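Local coordinates for protein D-alanyl transferase DltD (Enterococcus faecium TX0133A04, PDB 6PFX) that probably transfers D-alanine in the D-alanylation of lipoteichoic acid during Gram-positive cell wall biogenesis, at residues 21-27 against 119-125. Sequence-based numbering, arbitrary orientation.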
ATOM      1  N   VAL A  21       4.902  -4.259 -12.922  1.00 22.64           N
ATOM      2  CA  VAL A  21       5.410  -2.894 -12.813  1.00 25.43           C
ATOM      3  C   VAL A  21       4.891  -2.011 -13.942  1.00 25.90           C
ATOM      4  O   VAL A  21       4.621  -0.822 -13.732  1.00 23.98           O
ATOM      5  CB  VAL A  21       6.949  -2.911 -12.725  1.00 22.90           C
ATOM      6  CG1 VAL A  21       7.485  -1.508 -12.701  1.00 29.66           C
ATOM      7  CG2 VAL A  21       7.390  -3.670 -11.491  1.00 32.94           C
ATOM      8  N   ASN A  22       4.708  -2.575 -15.142  1.00 20.67           N
ATOM      9  CA  ASN A  22       4.190  -1.791 -16.258  1.00 22.97           C
ATOM     10  C   ASN A  22       2.730  -1.396 -16.054  1.00 21.02           C
ATOM     11  O   ASN A  22       2.299  -0.351 -16.553  1.00 25.07           O
ATOM     12  CB  ASN A  22       4.319  -2.572 -17.567  1.00 30.21           C
ATOM     13  CG  ASN A  22       5.746  -2.658 -18.060  1.00 37.74           C
ATOM     14  OD1 ASN A  22       6.538  -1.734 -17.877  1.00 36.83           O
ATOM     15  ND2 ASN A  22       6.085  -3.777 -18.690  1.00 45.53           N
ATOM     16  N   VAL A  23       1.951  -2.220 -15.346  1.00 21.39           N
ATOM     17  CA  VAL A  23       0.576  -1.853 -15.011  1.00 19.87           C
ATOM     18  C   VAL A  23       0.569  -0.780 -13.930  1.00 18.20           C
ATOM     19  O   VAL A  23      -0.130   0.235 -14.038  1.00 17.80           O
ATOM     20  CB  VAL A  23      -0.209  -3.103 -14.569  1.00 19.21           C
ATOM     21  CG1 VAL A  23      -1.549  -2.716 -13.955  1.00 21.43           C
ATOM     22  CG2 VAL A  23      -0.423  -4.042 -15.745  1.00 20.79           C
ATOM     23  N   LEU A  24       1.382  -0.975 -12.887  1.00 19.41           N
ATOM     24  CA  LEU A  24       1.401  -0.046 -11.764  1.00 17.14           C
ATOM     25  C   LEU A  24       1.923   1.331 -12.167  1.00 17.57           C
ATOM     26  O   LEU A  24       1.483   2.342 -11.606  1.00 17.83           O
ATOM     27  CB  LEU A  24       2.239  -0.623 -10.622  1.00 18.47           C
ATOM     28  CG  LEU A  24       1.837  -1.988 -10.062  1.00 27.03           C
ATOM     29  CD1 LEU A  24       2.611  -2.244  -8.772  1.00 23.07           C
ATOM     30  CD2 LEU A  24       0.349  -2.115  -9.830  1.00 28.35           C
ATOM     31  N   LYS A  25       2.854   1.396 -13.126  1.00 17.21           N
ATOM     32  CA  LYS A  25       3.383   2.660 -13.622  1.00 17.12           C
ATOM     33  C   LYS A  25       2.560   3.254 -14.757  1.00 21.05           C
ATOM     34  O   LYS A  25       2.818   4.393 -15.162  1.00 21.20           O
ATOM     35  CB  LYS A  25       4.806   2.467 -14.165  1.00 19.55           C
ATOM     36  CG  LYS A  25       5.838   2.149 -13.117  1.00 19.62           C
ATOM     37  CD  LYS A  25       7.278   2.229 -13.635  1.00 26.89           C
ATOM     38  CE  LYS A  25       7.500   1.374 -14.875  1.00 37.05           C
ATOM     39  NZ  LYS A  25       8.930   1.391 -15.317  1.00 40.20           N
ATOM     40  N   GLY A  26       1.602   2.506 -15.300  1.00 16.91           N
ATOM     41  CA  GLY A  26       0.848   2.940 -16.453  1.00 18.09           C
ATOM     42  C   GLY A  26      -0.497   3.546 -16.092  1.00 18.49           C
ATOM     43  O   GLY A  26      -0.800   3.834 -14.930  1.00 18.35           O
ATOM     44  N   ASP A  27      -1.305   3.760 -17.139  1.00 20.84           N
ATOM     45  CA  ASP A  27      -2.636   4.326 -17.000  1.00 16.61           C
ATOM     46  C   ASP A  27      -3.723   3.480 -17.661  1.00 18.13           C
ATOM     47  O   ASP A  27      -4.788   3.273 -17.075  1.00 17.74           O
ATOM     48  CB  ASP A  27      -2.694   5.729 -17.630  1.00 18.10           C
ATOM     49  CG  ASP A  27      -2.068   6.798 -16.769  1.00 24.55           C
ATOM     50  OD1 ASP A  27      -1.994   6.621 -15.538  1.00 22.21           O
ATOM     51  OD2 ASP A  27      -1.659   7.835 -17.328  1.00 20.54           O
ATOM     52  N   THR A 119      12.430   2.375  -8.929  1.00 28.23           N
ATOM     53  CA  THR A 119      11.777   1.260  -9.607  1.00 28.79           C
ATOM     54  C   THR A 119      10.394   1.644 -10.119  1.00 27.45           C
ATOM     55  O   THR A 119       9.990   1.227 -11.212  1.00 26.95           O
ATOM     56  CB  THR A 119      11.664   0.060  -8.667  1.00 29.73           C
ATOM     57  OG1 THR A 119      12.974  -0.387  -8.319  1.00 29.90           O
ATOM     58  CG2 THR A 119      10.895  -1.075  -9.331  1.00 29.67           C
ATOM     59  N   TYR A 120       9.647   2.424  -9.345  1.00 22.74           N
ATOM     60  CA  TYR A 120       8.272   2.746  -9.688  1.00 28.16           C
ATOM     61  C   TYR A 120       8.089   4.155 -10.211  1.00 17.44           C
ATOM     62  O   TYR A 120       6.979   4.496 -10.638  1.00 24.59           O
ATOM     63  CB  TYR A 120       7.364   2.496  -8.482  1.00 27.17           C
ATOM     64  CG  TYR A 120       7.381   1.049  -8.085  1.00 26.55           C
ATOM     65  CD1 TYR A 120       6.540   0.139  -8.712  1.00 28.38           C
ATOM     66  CD2 TYR A 120       8.256   0.583  -7.113  1.00 28.08           C
ATOM     67  CE1 TYR A 120       6.547  -1.196  -8.369  1.00 31.18           C
ATOM     68  CE2 TYR A 120       8.277  -0.762  -6.762  1.00 29.81           C
ATOM     69  CZ  TYR A 120       7.416  -1.641  -7.400  1.00 28.29           C
ATOM     70  OH  TYR A 120       7.406  -2.977  -7.075  1.00 29.63           O
ATOM     71  N   TYR A 121       9.139   4.975 -10.217  1.00 19.09           N
ATOM     72  CA  TYR A 121       9.015   6.324 -10.749  1.00 23.30           C
ATOM     73  C   TYR A 121       8.498   6.260 -12.181  1.00 20.65           C
ATOM     74  O   TYR A 121       9.079   5.577 -13.031  1.00 24.11           O
ATOM     75  CB  TYR A 121      10.355   7.051 -10.724  1.00 23.26           C
ATOM     76  CG  TYR A 121      10.295   8.372 -11.460  1.00 19.51           C
ATOM     77  CD1 TYR A 121       9.466   9.397 -11.020  1.00 22.74           C
ATOM     78  CD2 TYR A 121      11.055   8.590 -12.600  1.00 23.94           C
ATOM     79  CE1 TYR A 121       9.402  10.610 -11.699  1.00 20.37           C
ATOM     80  CE2 TYR A 121      10.995   9.794 -13.283  1.00 27.05           C
ATOM     81  CZ  TYR A 121      10.168  10.799 -12.825  1.00 24.24           C
ATOM     82  OH  TYR A 121      10.101  12.002 -13.495  1.00 27.47           O
ATOM     83  N   SER A 122       7.397   6.968 -12.435  1.00 19.20           N
ATOM     84  CA  SER A 122       6.696   6.937 -13.713  1.00 19.24           C
ATOM     85  C   SER A 122       6.628   8.362 -14.238  1.00 18.93           C
ATOM     86  O   SER A 122       5.942   9.209 -13.653  1.00 18.95           O
ATOM     87  CB  SER A 122       5.282   6.390 -13.539  1.00 20.59           C
ATOM     88  OG  SER A 122       4.554   6.529 -14.737  1.00 19.32           O
ATOM     89  N   GLU A 123       7.352   8.639 -15.326  1.00 20.48           N
ATOM     90  CA  GLU A 123       7.217   9.938 -15.969  1.00 21.57           C
ATOM     91  C   GLU A 123       5.778  10.170 -16.410  1.00 18.93           C
ATOM     92  O   GLU A 123       5.267  11.294 -16.328  1.00 18.37           O
ATOM     93  CB  GLU A 123       8.144  10.038 -17.180  1.00 23.94           C
ATOM     94  CG  GLU A 123       9.601  10.287 -16.841  1.00 31.44           C
ATOM     95  CD  GLU A 123      10.481  10.311 -18.080  1.00 35.58           C
ATOM     96  OE1 GLU A 123      10.345   9.402 -18.927  1.00 40.19           O
ATOM     97  OE2 GLU A 123      11.298  11.245 -18.212  1.00 42.57           O
ATOM     98  N   LEU A 124       5.114   9.117 -16.904  1.00 17.30           N
ATOM     99  CA  LEU A 124       3.734   9.242 -17.369  1.00 17.59           C
ATOM    100  C   LEU A 124       2.836   9.758 -16.252  1.00 16.44           C
ATOM    101  O   LEU A 124       2.064  10.704 -16.442  1.00 18.23           O
ATOM    102  CB  LEU A 124       3.225   7.888 -17.885  1.00 19.62           C
ATOM    103  CG  LEU A 124       1.738   7.790 -18.247  1.00 21.01           C
ATOM    104  CD1 LEU A 124       1.300   8.784 -19.323  1.00 20.08           C
ATOM    105  CD2 LEU A 124       1.367   6.358 -18.680  1.00 21.68           C
ATOM    106  N   GLN A 125       2.934   9.148 -15.071  1.00 17.20           N
ATOM    107  CA  GLN A 125       2.065   9.534 -13.967  1.00 15.35           C
ATOM    108  C   GLN A 125       2.463  10.880 -13.391  1.00 16.40           C
ATOM    109  O   GLN A 125       1.594  11.633 -12.933  1.00 16.71           O
ATOM    110  CB  GLN A 125       2.109   8.447 -12.895  1.00 18.09           C
ATOM    111  CG  GLN A 125       1.474   7.153 -13.368  1.00 16.85           C
ATOM    112  CD  GLN A 125       1.567   6.044 -12.354  1.00 17.06           C
ATOM    113  OE1 GLN A 125       2.320   6.125 -11.383  1.00 19.43           O
ATOM    114  NE2 GLN A 125       0.791   4.995 -12.573  1.00 16.14           N
TER
HETATM  115  O   HOH W   1      10.752  -0.122 -13.062  1.00 39.05           O
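Lys-25 lies along the bend between helices 114-120 and 123-132. Lys-25 CB rests against Ser-122 CB at 4.0 Å, and Lys-25 CG meets the carbonyl oxygen Tyr-120 O at 3.6 Å; CD passes the backbone oxygens of Thr-119 and Tyr-121 as well. The bend at chi3 (-54°) then swings CE and NZ away from Thr-119 O, which NZ does not touch directly. It is thus the methylenes CG and CD that pack on the carbonyls at the end of helix 114-120.

The backbone of Lys-25 is held too. Ser-122 OG donates to Lys-25 O over 2.8 Å, in the carbonyl plane and on a lone pair. The same hydroxyl accepts from Gln-125 N, so this N-cap of helix 123-132 ties the helix start to the backbone of 24-26. Extended beyond CG, the Gln-125 chain carries its amide across to the same backbone, where NE2 gives one bond to Leu-24 O at 2.9 Å and another to Gly-26 O at 3.1 Å. Both N-H angles are well short of straight (145° and 149°), but together they fix the rotation of the amide.

At one end, Val-21 CG2 and Leu-24 CD1 both approach Tyr-120 CE1 obliquely, while the tyrosine hydroxyl bonds Pro-75 O. At the other, Leu-124 CG comes within 3.5 Å of Asp-27 OD2; Asp-27 OD1 forms a salt bridge with Lys-30 NZ.

This N-terminal turn and the link between the two helices pack beside helix 79-89, which Leu-24, Tyr-120 and Gln-125 touch through Met-85, Ser-81 and Met-84, while Leu-124 faces helix 181-193 at Trp-184. Strand 68-71, at an outer edge of the parallel sheet, leads to the loop whose Leu-72 and Ala-74 meet Leu-24; such a helix-flanked sheet is consistent with the SGNH-hydrolase clan.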